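Local coordinates for protein CHIR AB1 (Gallus gallus, PDB 2VSD) that serves as a classical avian Fc receptor of the immune system, the piece here being its binding immunoglobulin domain, which probably recognises antibody Fc, at residues V22-L28 and D54-F60. Numbering follows the deposited sequence.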
loop_
_atom_site.group_PDB
_atom_site.type_symbol
_atom_site.label_atom_id
_atom_site.label_comp_id
_atom_site.label_asym_id
_atom_site.label_seq_id
_atom_site.Cartn_x
_atom_site.Cartn_y
_atom_site.Cartn_z
ATOM N N VAL A 22 -12.324 14.299 -9.579
ATOM C CA VAL A 22 -11.025 14.916 -9.342
ATOM C C VAL A 22 -9.906 14.024 -9.876
ATOM O O VAL A 22 -10.057 12.811 -9.985
ATOM C CB VAL A 22 -10.745 15.262 -7.849
ATOM C CG1 VAL A 22 -11.750 16.279 -7.313
ATOM C CG2 VAL A 22 -10.757 13.968 -6.955
ATOM N N THR A 23 -8.786 14.660 -10.193
ATOM C CA THR A 23 -7.621 13.970 -10.683
ATOM C C THR A 23 -6.460 14.389 -9.802
ATOM O O THR A 23 -6.158 15.599 -9.658
ATOM C CB THR A 23 -7.299 14.350 -12.154
ATOM O OG1 THR A 23 -8.356 13.898 -13.011
ATOM C CG2 THR A 23 -6.002 13.652 -12.578
ATOM N N LEU A 24 -5.808 13.388 -9.226
ATOM C CA LEU A 24 -4.601 13.565 -8.454
ATOM C C LEU A 24 -3.469 13.031 -9.311
ATOM O O LEU A 24 -3.423 11.831 -9.614
ATOM C CB LEU A 24 -4.659 12.731 -7.156
ATOM C CG LEU A 24 -5.505 13.220 -5.975
ATOM C CD1 LEU A 24 -4.914 14.479 -5.338
ATOM C CD2 LEU A 24 -6.981 13.400 -6.319
ATOM N N ARG A 25 -2.582 13.923 -9.717
ATOM C CA ARG A 25 -1.541 13.547 -10.663
ATOM C C ARG A 25 -0.218 13.477 -9.901
ATOM O O ARG A 25 0.235 14.482 -9.298
ATOM C CB ARG A 25 -1.509 14.566 -11.815
ATOM C CG ARG A 25 -0.473 14.293 -12.854
ATOM C CD ARG A 25 -0.638 15.251 -14.039
ATOM N NE ARG A 25 0.539 15.197 -14.912
ATOM C CZ ARG A 25 0.653 14.421 -15.987
ATOM N NH1 ARG A 25 -0.345 13.619 -16.357
ATOM N NH2 ARG A 25 1.770 14.462 -16.705
ATOM N N CYS A 26 0.410 12.300 -9.934
ATOM C CA CYS A 26 1.632 12.078 -9.178
ATOM C C CYS A 26 2.773 12.106 -10.168
ATOM O O CYS A 26 2.850 11.240 -11.063
ATOM C CB CYS A 26 1.620 10.731 -8.441
ATOM S SG CYS A 26 3.050 10.477 -7.331
ATOM N N HIS A 27 3.640 13.095 -10.001
ATOM C CA HIS A 27 4.773 13.310 -10.924
ATOM C C HIS A 27 6.028 12.643 -10.427
ATOM O O HIS A 27 6.450 12.878 -9.307
ATOM C CB HIS A 27 5.055 14.804 -11.068
ATOM C CG HIS A 27 3.910 15.576 -11.639
ATOM N ND1 HIS A 27 2.965 16.202 -10.851
ATOM C CD2 HIS A 27 3.556 15.823 -12.923
ATOM C CE1 HIS A 27 2.073 16.798 -11.623
ATOM N NE2 HIS A 27 2.411 16.589 -12.886
ATOM N N LEU A 28 6.639 11.819 -11.272
ATOM C CA LEU A 28 7.893 11.176 -10.887
ATOM C C LEU A 28 8.780 10.909 -12.105
ATOM O O LEU A 28 8.370 11.206 -13.224
ATOM C CB LEU A 28 7.670 9.926 -10.006
ATOM C CG LEU A 28 6.670 8.743 -10.049
ATOM C CD1 LEU A 28 5.310 9.009 -10.709
ATOM C CD2 LEU A 28 7.288 7.420 -10.551
ATOM N N ASP A 54 5.339 10.424 -17.504
ATOM C CA ASP A 54 5.895 11.409 -16.552
ATOM C C ASP A 54 5.162 11.388 -15.207
ATOM O O ASP A 54 5.637 11.973 -14.237
ATOM C CB ASP A 54 5.804 12.838 -17.114
ATOM C CG ASP A 54 6.920 13.153 -18.075
ATOM O OD1 ASP A 54 8.102 12.857 -17.740
ATOM O OD2 ASP A 54 6.608 13.697 -19.161
ATOM N N ALA A 55 4.000 10.734 -15.185
ATOM C CA ALA A 55 3.090 10.756 -14.019
ATOM C C ALA A 55 2.127 9.571 -14.020
ATOM O O ALA A 55 1.875 8.961 -15.062
ATOM C CB ALA A 55 2.289 12.075 -14.005
ATOM N N ALA A 56 1.612 9.223 -12.842
ATOM C CA ALA A 56 0.455 8.335 -12.733
ATOM C C ALA A 56 -0.670 9.257 -12.310
ATOM O O ALA A 56 -0.444 10.126 -11.491
ATOM C CB ALA A 56 0.677 7.283 -11.650
ATOM N N GLU A 57 -1.859 9.078 -12.875
ATOM C CA GLU A 57 -3.007 9.903 -12.516
ATOM C C GLU A 57 -4.046 9.019 -11.866
ATOM O O GLU A 57 -4.334 7.926 -12.375
ATOM C CB GLU A 57 -3.623 10.568 -13.752
ATOM C CG GLU A 57 -2.818 11.748 -14.255
ATOM C CD GLU A 57 -3.580 12.593 -15.253
ATOM O OE1 GLU A 57 -4.610 12.130 -15.789
ATOM O OE2 GLU A 57 -3.144 13.736 -15.490
ATOM N N PHE A 58 -4.600 9.482 -10.748
ATOM C CA PHE A 58 -5.681 8.781 -10.094
ATOM C C PHE A 58 -6.886 9.675 -10.269
ATOM O O PHE A 58 -6.953 10.747 -9.660
ATOM C CB PHE A 58 -5.378 8.611 -8.593
ATOM C CG PHE A 58 -4.116 7.847 -8.312
ATOM C CD1 PHE A 58 -4.159 6.461 -8.106
ATOM C CD2 PHE A 58 -2.878 8.493 -8.284
ATOM C CE1 PHE A 58 -2.997 5.749 -7.858
ATOM C CE2 PHE A 58 -1.706 7.786 -8.048
ATOM C CZ PHE A 58 -1.762 6.413 -7.831
ATOM N N SER A 59 -7.844 9.257 -11.082
ATOM C CA SER A 59 -9.041 10.065 -11.292
ATOM C C SER A 59 -10.204 9.305 -10.700
ATOM O O SER A 59 -10.348 8.093 -10.962
ATOM C CB SER A 59 -9.302 10.315 -12.777
ATOM O OG SER A 59 -8.283 11.107 -13.342
ATOM N N PHE A 60 -11.008 9.999 -9.896
ATOM C CA PHE A 60 -12.167 9.362 -9.257
ATOM C C PHE A 60 -13.273 10.358 -8.962
ATOM O O PHE A 60 -13.045 11.595 -8.889
ATOM C CB PHE A 60 -11.768 8.596 -7.991
ATOM C CG PHE A 60 -11.017 9.419 -6.972
ATOM C CD1 PHE A 60 -11.692 10.046 -5.922
ATOM C CD2 PHE A 60 -9.626 9.532 -7.034
ATOM C CE1 PHE A 60 -11.004 10.795 -4.973
ATOM C CE2 PHE A 60 -8.938 10.279 -6.100
ATOM C CZ PHE A 60 -9.609 10.893 -5.056
HETATM O O HOH W 1 9.381 12.788 -15.545
#
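An immunoglobulin sandwich shows how one antiparallel strand pair can serve two environments, as residues 22-28 and 54-60 illustrate. Reciprocal N-H···O bonds join Val22 to Phe60, Leu24 to Phe58 and Cys26 to Ala56. Between them, the non-hydrogen-bonded pairs carry the polar face. There Arg25, with chi1 to chi3 all t, stands extended off the sheet, and Glu57 (m, t) leans across, so NH1 and OE2 form a salt bridge (2.9 Å), while Ala55 CB lies over one face of the guanidinium. Thr23 and Ser59, both m, bring OG1 and OG to within 2.8 Å. On the apolar face, the p rotamer of Phe60 sets its ring beside Val22, one face turned to CG2, which makes a CH-pi contact 4.0 Å from the ring centroid; Leu24 CD2 reaches Phe60 CE2 at 3.7 Å. Strand 7-11 flanks 21-27 in the same sheet. The apolar face packs against the opposing sheet, where Leu24 and Phe58 touch Leu37 of strand 33-39 and Cys26 forms the intersheet disulfide with Cys73 of strand 69-78.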